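Local coordinates for protein probable ss-1,3-N-acetylglucosaminyltransferase (Staphylococcus aureus subsp. aureus N315, PDB 6H21) that is a probable glycosyltransferase that couples a GT-A domain of glycosyltransferase family 2 to a TarS-type linker domain, at residues M19-V24 with Q45-T50; R277-G282 with N302-T307; S147-I152 with F169-V174. All coordinates share one frame; numbering follows the deposited sequence.

Contact 1: M19-V24 with Q45-T50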
loop_
_atom_site.group_PDB
_atom_site.type_symbol
_atom_site.label_atom_id
_atom_site.label_comp_id
_atom_site.label_asym_id
_atom_site.label_seq_id
_atom_site.Cartn_x
_atom_site.Cartn_y
_atom_site.Cartn_z
ATOM N N MET C 19 -11.348 57.181 22.109
ATOM C CA MET C 19 -11.134 55.824 21.520
ATOM C C MET C 19 -10.365 54.962 22.530
ATOM O O MET C 19 -9.257 55.308 22.938
ATOM C CB MET C 19 -10.351 55.911 20.203
ATOM C CG MET C 19 -9.901 54.562 19.657
ATOM S SD MET C 19 -9.209 54.646 17.976
ATOM C CE MET C 19 -10.698 54.814 16.991
ATOM N N LYS C 20 -10.972 53.838 22.923
ATOM C CA LYS C 20 -10.350 52.880 23.828
ATOM C C LYS C 20 -9.156 52.226 23.125
ATOM O O LYS C 20 -9.154 52.084 21.903
ATOM C CB LYS C 20 -11.345 51.791 24.236
ATOM C CG LYS C 20 -12.629 52.274 24.893
ATOM C CD LYS C 20 -12.442 52.756 26.302
ATOM C CE LYS C 20 -13.750 53.154 26.948
ATOM N NZ LYS C 20 -13.522 54.078 28.081
ATOM N N LYS C 21 -8.152 51.834 23.918
ATOM C CA LYS C 21 -7.025 51.051 23.436
ATOM C C LYS C 21 -7.484 49.632 23.063
ATOM O O LYS C 21 -6.982 49.058 22.082
ATOM C CB LYS C 21 -5.934 50.955 24.505
ATOM C CG LYS C 21 -5.228 52.262 24.843
ATOM C CD LYS C 21 -4.206 52.088 25.948
ATOM C CE LYS C 21 -3.387 53.332 26.217
ATOM N NZ LYS C 21 -2.368 53.090 27.262
ATOM N N VAL C 22 -8.407 49.072 23.861
ATOM C CA VAL C 22 -8.830 47.667 23.753
ATOM C C VAL C 22 -10.313 47.514 24.117
ATOM O O VAL C 22 -10.755 48.013 25.153
ATOM C CB VAL C 22 -7.980 46.749 24.652
ATOM C CG1 VAL C 22 -8.408 45.294 24.515
ATOM C CG2 VAL C 22 -6.493 46.894 24.381
ATOM N N SER C 23 -11.040 46.775 23.265
ATOM C CA SER C 23 -12.325 46.145 23.571
ATOM C C SER C 23 -12.142 44.628 23.750
ATOM O O SER C 23 -11.806 43.934 22.795
ATOM C CB SER C 23 -13.332 46.397 22.480
ATOM O OG SER C 23 -13.583 47.783 22.322
ATOM N N VAL C 24 -12.407 44.119 24.960
ATOM C CA VAL C 24 -12.546 42.691 25.175
ATOM C C VAL C 24 -13.973 42.292 24.782
ATOM O O VAL C 24 -14.943 42.851 25.292
ATOM C CB VAL C 24 -12.210 42.289 26.620
ATOM C CG1 VAL C 24 -12.304 40.785 26.831
ATOM C CG2 VAL C 24 -10.841 42.796 27.025
ATOM N N GLN C 45 -7.521 44.271 35.570
ATOM C CA GLN C 45 -6.339 44.423 34.707
ATOM C C GLN C 45 -5.425 45.528 35.254
ATOM O O GLN C 45 -5.885 46.463 35.901
ATOM C CB GLN C 45 -6.764 44.749 33.273
ATOM C CG GLN C 45 -7.367 43.564 32.537
ATOM C CD GLN C 45 -6.357 42.456 32.356
ATOM O OE1 GLN C 45 -5.302 42.654 31.754
ATOM N NE2 GLN C 45 -6.670 41.289 32.895
ATOM N N THR C 46 -4.127 45.438 34.947
ATOM C CA THR C 46 -3.188 46.510 35.265
ATOM C C THR C 46 -3.416 47.725 34.365
ATOM O O THR C 46 -3.099 48.833 34.763
ATOM C CB THR C 46 -1.737 46.054 35.142
ATOM O OG1 THR C 46 -1.545 45.567 33.812
ATOM C CG2 THR C 46 -1.408 45.001 36.174
ATOM N N MET C 47 -3.954 47.508 33.158
ATOM C CA MET C 47 -4.324 48.607 32.276
ATOM C C MET C 47 -5.356 49.494 32.982
ATOM O O MET C 47 -6.253 48.998 33.658
ATOM C CB MET C 47 -4.922 48.126 30.954
ATOM C CG MET C 47 -5.389 49.263 30.057
ATOM S SD MET C 47 -5.837 48.713 28.389
ATOM C CE MET C 47 -4.212 48.406 27.708
ATOM N N LYS C 48 -5.213 50.805 32.754
ATOM C CA LYS C 48 -6.098 51.850 33.257
ATOM C C LYS C 48 -7.534 51.520 32.828
ATOM O O LYS C 48 -7.808 51.195 31.672
ATOM C CB LYS C 48 -5.605 53.200 32.718
ATOM C CG LYS C 48 -6.091 54.446 33.438
ATOM C CD LYS C 48 -5.235 55.671 33.161
ATOM N N SER C 49 -8.449 51.596 33.785
ATOM C CA SER C 49 -9.811 51.145 33.604
ATOM C C SER C 49 -10.491 51.920 32.464
ATOM O O SER C 49 -11.302 51.363 31.718
ATOM C CB SER C 49 -10.566 51.273 34.901
ATOM O OG SER C 49 -11.893 50.815 34.733
ATOM N N THR C 50 -10.149 53.211 32.334
ATOM C CA THR C 50 -10.727 54.088 31.324
ATOM C C THR C 50 -10.194 53.743 29.919
ATOM O O THR C 50 -10.790 54.161 28.916
ATOM C CB THR C 50 -10.463 55.559 31.679
ATOM O OG1 THR C 50 -9.053 55.788 31.657
ATOM C CG2 THR C 50 -11.001 55.942 33.039
#
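The flat group at this contact is the T50 carbonyl, which receives the ammonium of K20. NZ of K20 lies 2.9 Å from O of T50, with a C=O...N angle of 133° and a tilt of 34° from the carbonyl plane, so the donor meets the oxygen obliquely. The shape of the K20 chain explains this approach: the chain bends at its second torsion (chi2 -73°), bringing its far half round to T50 and leaving K20 CD 3.4 Å from T50 O. This is the one hydrogen bond between M19-V24 and Q45-T50.

The rest of the contact is apolar and runs through M47, a buried residue that reaches over from the loop. M47 starts out extended and turns at its last torsion, which brings the CE methyl within contact of two neighbours, lying roughly at right angles to each other as seen from it. CD of K21, partway along an extended lysine chain, lies 4.1 Å from CE of M47. CG2 of V22 approaches M47 CE at 4.3 Å. K21 thus contributes its aliphatic stem here, while its NZ also makes a long, weak ion pair with D51. About 185 Å² is buried over both segments.

The contact lies across a beta-alpha-beta unit. Strand 22-28 leads through helix 35-43 to the loop that carries M47, and then to strand 52-58, its parallel neighbour in the sheet. On its other side strand 22-28 pairs with strand 105-108, while K21 and M47 also pack against Y124 and E121 of helix 119-129.

Contact 2: R277-G282 with N302-T307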
loop_
_atom_site.group_PDB
_atom_site.type_symbol
_atom_site.label_atom_id
_atom_site.label_comp_id
_atom_site.label_asym_id
_atom_site.label_seq_id
_atom_site.Cartn_x
_atom_site.Cartn_y
_atom_site.Cartn_z
ATOM N N ARG C 277 -0.552 21.024 8.432
ATOM C CA ARG C 277 -1.272 21.243 9.683
ATOM C C ARG C 277 -2.586 20.443 9.688
ATOM O O ARG C 277 -2.946 19.842 10.710
ATOM C CB ARG C 277 -1.526 22.740 9.897
ATOM C CG ARG C 277 -2.354 23.063 11.132
ATOM C CD ARG C 277 -3.814 23.279 10.802
ATOM N NE ARG C 277 -4.637 23.014 11.978
ATOM C CZ ARG C 277 -5.856 22.485 11.939
ATOM N NH1 ARG C 277 -6.453 22.166 13.078
ATOM N NH2 ARG C 277 -6.459 22.258 10.774
ATOM N N LEU C 278 -3.307 20.450 8.567
ATOM C CA LEU C 278 -4.603 19.782 8.468
ATOM C C LEU C 278 -4.456 18.258 8.645
ATOM O O LEU C 278 -5.226 17.595 9.360
ATOM C CB LEU C 278 -5.219 20.135 7.111
ATOM C CG LEU C 278 -6.585 19.536 6.822
ATOM C CD1 LEU C 278 -7.611 20.060 7.800
ATOM C CD2 LEU C 278 -7.021 19.835 5.401
ATOM N N LEU C 279 -3.464 17.689 7.972
ATOM C CA LEU C 279 -3.177 16.257 8.072
ATOM C C LEU C 279 -2.710 15.881 9.484
ATOM O O LEU C 279 -2.988 14.774 9.923
ATOM C CB LEU C 279 -2.127 15.892 7.020
ATOM C CG LEU C 279 -2.651 15.896 5.586
ATOM C CD1 LEU C 279 -1.526 15.672 4.596
ATOM C CD2 LEU C 279 -3.739 14.843 5.404
ATOM N N ARG C 280 -2.057 16.809 10.195
ATOM C CA ARG C 280 -1.506 16.563 11.545
ATOM C C ARG C 280 -2.563 16.709 12.652
ATOM O O ARG C 280 -2.502 15.979 13.646
ATOM C CB ARG C 280 -0.340 17.505 11.840
ATOM C CG ARG C 280 1.001 16.979 11.358
ATOM C CD ARG C 280 2.168 17.858 11.767
ATOM N NE ARG C 280 3.367 17.336 11.133
ATOM C CZ ARG C 280 4.420 18.060 10.760
ATOM N NH1 ARG C 280 4.377 19.385 10.832
ATOM N NH2 ARG C 280 5.508 17.445 10.326
ATOM N N HIS C 281 -3.517 17.635 12.488
ATOM C CA HIS C 281 -4.428 17.989 13.595
ATOM C C HIS C 281 -5.881 18.148 13.139
ATOM O O HIS C 281 -6.706 18.540 13.945
ATOM C CB HIS C 281 -3.940 19.269 14.285
ATOM C CG HIS C 281 -2.628 19.099 14.970
ATOM N ND1 HIS C 281 -2.440 18.182 15.993
ATOM C CD2 HIS C 281 -1.429 19.677 14.765
ATOM C CE1 HIS C 281 -1.184 18.208 16.388
ATOM N NE2 HIS C 281 -0.547 19.129 15.661
ATOM N N GLY C 282 -6.190 17.868 11.866
ATOM C CA GLY C 282 -7.543 18.013 11.354
ATOM C C GLY C 282 -8.571 17.155 12.086
ATOM O O GLY C 282 -8.252 16.157 12.759
ATOM N N ASN C 302 -15.143 11.757 0.298
ATOM C CA ASN C 302 -15.620 12.484 -0.876
ATOM C C ASN C 302 -15.551 14.016 -0.667
ATOM O O ASN C 302 -15.109 14.728 -1.556
ATOM C CB ASN C 302 -17.033 12.077 -1.271
ATOM C CG ASN C 302 -17.389 12.612 -2.640
ATOM O OD1 ASN C 302 -16.780 12.215 -3.639
ATOM N ND2 ASN C 302 -18.336 13.532 -2.691
ATOM N N ASN C 303 -15.980 14.510 0.497
ATOM C CA ASN C 303 -15.945 15.943 0.804
ATOM C C ASN C 303 -14.497 16.424 0.926
ATOM O O ASN C 303 -14.167 17.500 0.442
ATOM C CB ASN C 303 -16.712 16.272 2.085
ATOM C CG ASN C 303 -18.210 16.224 1.884
ATOM O OD1 ASN C 303 -18.702 16.692 0.862
ATOM N ND2 ASN C 303 -18.939 15.660 2.833
ATOM N N PHE C 304 -13.656 15.623 1.596
ATOM C CA PHE C 304 -12.249 15.955 1.819
ATOM C C PHE C 304 -11.573 16.074 0.451
ATOM O O PHE C 304 -10.870 17.043 0.192
ATOM C CB PHE C 304 -11.560 14.887 2.684
ATOM C CG PHE C 304 -10.268 15.280 3.352
ATOM C CD1 PHE C 304 -9.529 16.366 2.927
ATOM C CD2 PHE C 304 -9.756 14.517 4.402
ATOM C CE1 PHE C 304 -8.338 16.705 3.547
ATOM C CE2 PHE C 304 -8.570 14.865 5.027
ATOM C CZ PHE C 304 -7.876 15.972 4.604
ATOM N N SER C 305 -11.798 15.068 -0.401
ATOM C CA SER C 305 -11.181 14.961 -1.718
ATOM C C SER C 305 -11.598 16.154 -2.593
ATOM O O SER C 305 -10.783 16.826 -3.196
ATOM C CB SER C 305 -11.561 13.662 -2.369
ATOM O OG SER C 305 -10.925 13.547 -3.630
ATOM N N LYS C 306 -12.899 16.421 -2.655
ATOM C CA LYS C 306 -13.449 17.597 -3.405
ATOM C C LYS C 306 -12.752 18.914 -3.007
ATOM O O LYS C 306 -12.414 19.760 -3.867
ATOM C CB LYS C 306 -14.955 17.699 -3.155
ATOM C CG LYS C 306 -15.830 16.740 -3.959
ATOM C CD LYS C 306 -17.329 17.097 -3.895
ATOM N N THR C 307 -12.570 19.135 -1.708
ATOM C CA THR C 307 -11.931 20.349 -1.196
ATOM C C THR C 307 -10.437 20.403 -1.564
ATOM O O THR C 307 -9.926 21.475 -1.988
ATOM C CB THR C 307 -12.084 20.452 0.322
ATOM O OG1 THR C 307 -13.483 20.514 0.605
ATOM C CG2 THR C 307 -11.382 21.654 0.911
#
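L278 and F304 each hold CG anti to the backbone N, with chi1 near 180° for L278 and -161° for F304, and the two side chains grow from their helices in opposite directions until they meet. The second torsion of L278 (64°) then sets CD2 as the methyl that touches the ring. CD2 of L278 lies 3.9 Å from CE1 of F304 and 4.0 Å from CZ of F304, straddling the CE1-CZ bond obliquely to the ring. L279 joins from the next position: CD2 of L279 comes to 4.4 Å from CZ of F304, again obliquely. One aromatic ring end is therefore shared by two leucine methyls. No hydrogen bond links R277-G282 to N302-T307, and the buried area is a modest 99 Å², the sign of a narrow, wholly apolar junction of three buried residues.

It joins helix 264-281 near its C-terminal end to helix 294-308 in the TarS-type linker region. Further apolar groups surround it: L278 also packs on Y244 and Y252 of helix 242-256, whose F245 stacks its ring with that of F304, while I330 of helix 324-332 touches both L279 and F304. The junction thus sits within a four-helix cluster.

Contact 3: S147-I152 with F169-V174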
loop_
_atom_site.group_PDB
_atom_site.type_symbol
_atom_site.label_atom_id
_atom_site.label_comp_id
_atom_site.label_asym_id
_atom_site.label_seq_id
_atom_site.Cartn_x
_atom_site.Cartn_y
_atom_site.Cartn_z
ATOM N N SER C 147 -4.492 20.276 25.320
ATOM C CA SER C 147 -3.265 21.071 25.388
ATOM C C SER C 147 -3.465 22.392 24.632
ATOM O O SER C 147 -4.409 22.556 23.827
ATOM C CB SER C 147 -2.083 20.301 24.821
ATOM N N VAL C 148 -2.540 23.331 24.861
ATOM C CA VAL C 148 -2.522 24.618 24.158
ATOM C C VAL C 148 -1.259 24.668 23.296
ATOM O O VAL C 148 -0.337 23.878 23.528
ATOM C CB VAL C 148 -2.642 25.794 25.153
ATOM C CG1 VAL C 148 -3.969 25.737 25.901
ATOM C CG2 VAL C 148 -1.480 25.849 26.145
ATOM N N PRO C 149 -1.204 25.525 22.239
ATOM C CA PRO C 149 -0.025 25.623 21.376
ATOM C C PRO C 149 1.241 25.931 22.186
ATOM O O PRO C 149 1.154 26.638 23.214
ATOM C CB PRO C 149 -0.328 26.783 20.414
ATOM C CG PRO C 149 -1.832 26.897 20.416
ATOM C CD PRO C 149 -2.298 26.399 21.774
ATOM N N LYS C 150 2.374 25.411 21.697
ATOM C CA LYS C 150 3.663 25.450 22.399
ATOM C C LYS C 150 4.784 25.912 21.447
ATOM O O LYS C 150 5.597 26.745 21.824
ATOM C CB LYS C 150 3.954 24.073 23.014
ATOM N N ALA C 151 4.825 25.401 20.210
ATOM C CA ALA C 151 5.917 25.728 19.287
ATOM C C ALA C 151 6.023 27.242 19.042
ATOM O O ALA C 151 7.117 27.768 18.968
ATOM C CB ALA C 151 5.745 24.984 17.988
ATOM N N ILE C 152 4.883 27.928 18.883
ATOM C CA ILE C 152 4.855 29.366 18.634
ATOM C C ILE C 152 5.590 30.122 19.748
ATOM O O ILE C 152 6.159 31.182 19.480
ATOM C CB ILE C 152 3.415 29.895 18.442
ATOM C CG1 ILE C 152 3.407 31.389 18.118
ATOM C CG2 ILE C 152 2.532 29.589 19.644
ATOM C CD1 ILE C 152 2.213 31.849 17.319
ATOM N N PHE C 169 0.369 28.633 12.056
ATOM C CA PHE C 169 -0.738 27.781 11.598
ATOM C C PHE C 169 -1.129 26.717 12.634
ATOM O O PHE C 169 -2.138 26.058 12.463
ATOM C CB PHE C 169 -0.410 27.077 10.282
ATOM C CG PHE C 169 -0.592 27.923 9.052
ATOM C CD1 PHE C 169 -1.344 29.082 9.069
ATOM C CD2 PHE C 169 -0.005 27.540 7.860
ATOM C CE1 PHE C 169 -1.478 29.857 7.926
ATOM C CE2 PHE C 169 -0.162 28.301 6.709
ATOM C CZ PHE C 169 -0.917 29.444 6.737
ATOM N N TYR C 170 -0.353 26.582 13.711
ATOM C CA TYR C 170 -0.672 25.646 14.784
ATOM C C TYR C 170 -1.270 26.378 15.996
ATOM O O TYR C 170 -1.405 25.795 17.044
ATOM C CB TYR C 170 0.591 24.846 15.133
ATOM C CG TYR C 170 1.029 23.970 13.991
ATOM C CD1 TYR C 170 1.754 24.494 12.934
ATOM C CD2 TYR C 170 0.645 22.641 13.918
ATOM C CE1 TYR C 170 2.121 23.712 11.852
ATOM C CE2 TYR C 170 1.009 21.846 12.846
ATOM C CZ TYR C 170 1.745 22.381 11.808
ATOM O OH TYR C 170 2.105 21.603 10.748
ATOM N N ALA C 171 -1.605 27.660 15.837
ATOM C CA ALA C 171 -2.113 28.502 16.912
ATOM C C ALA C 171 -3.126 29.499 16.331
ATOM O O ALA C 171 -2.940 30.709 16.368
ATOM C CB ALA C 171 -0.957 29.204 17.595
ATOM N N LEU C 172 -4.226 28.958 15.818
ATOM C CA LEU C 172 -5.147 29.690 14.989
ATOM C C LEU C 172 -6.437 30.057 15.735
ATOM O O LEU C 172 -7.386 30.545 15.104
ATOM C CB LEU C 172 -5.446 28.830 13.762
ATOM C CG LEU C 172 -4.343 28.773 12.718
ATOM C CD1 LEU C 172 -4.773 27.882 11.566
ATOM C CD2 LEU C 172 -3.953 30.155 12.224
ATOM N N SER C 173 -6.475 29.909 17.059
ATOM C CA SER C 173 -7.621 30.429 17.842
ATOM C C SER C 173 -7.655 31.954 17.688
ATOM O O SER C 173 -6.643 32.574 17.373
ATOM C CB SER C 173 -7.559 30.045 19.303
ATOM O OG SER C 173 -6.724 30.930 20.036
ATOM N N VAL C 174 -8.814 32.551 17.958
ATOM C CA VAL C 174 -8.953 33.992 17.942
ATOM C C VAL C 174 -8.696 34.586 19.336
ATOM O O VAL C 174 -8.995 35.782 19.552
ATOM C CB VAL C 174 -10.337 34.398 17.411
ATOM C CG1 VAL C 174 -10.540 33.869 16.001
ATOM C CG2 VAL C 174 -11.447 33.947 18.343
#
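This is an apolar loop-to-loop contact within the GT-A fold, made inside the long connection between strands 134-142 and 177-179. The two strands are antiparallel neighbours in the sheet, and the connection folds back on itself so that S147-I152 meets F169-V174. No hydrogen bond joins the two segments, and 141 Å² of surface is buried between them. The backbones nevertheless come close: the CA atoms of P149 and A171 are only 5.7 Å apart, which the small A171 side chain permits.

P149 turns the CB and CG atoms of its ring to the other segment. CG of P149 lies 3.7 Å from CB of A171 and 3.6 Å from the carbonyl O of Y170, so the proline spans the peptide link between these residues, touching a methyl and an oxygen at once. The oxygen contact is van der Waals packing. Away from the contact, P149 and I152 rest on Y139 and I136 of strand 134-142, and L172 packs on Q200 of helix 198-207.

The site borders the ligand pocket: S173, two residues after A171, touches the bound uridine-diphosphate-N-acetylglucosamine, and the P149 side chain is about 8 Å from that ligand. I152 completes the packing with two branches. Its chi1 (-177°) sets CG2 and an extended chi2 (153°) carries CD1 round, leaving I152 CG2 and I152 CD1 each 4.1 Å from A171 CB.

Overall arrangement
From the N terminus the three contacts follow in series, none enclosing or crossing another. Contact 1 closes a 20-residue loop containing helix 35-43, its centre about 22 Å from that of the chain. Contact 3 closes a 16-residue excursion, without helix or strand, beside the ligand pocket. Contact 2 closes a 19-residue stretch that includes the first turns of helix 294-308, on the opposite side of the chain's centre from contact 1, with their centres about 40 Å apart. Contacts 2 and 3 touch directly: R280 NH1 lies 3.2 Å from Y170 OH, a probable hydrogen bond, and R277 CG packs 3.3 Å from F169 O. This joins linker helix 264-281 to the GT-A domain.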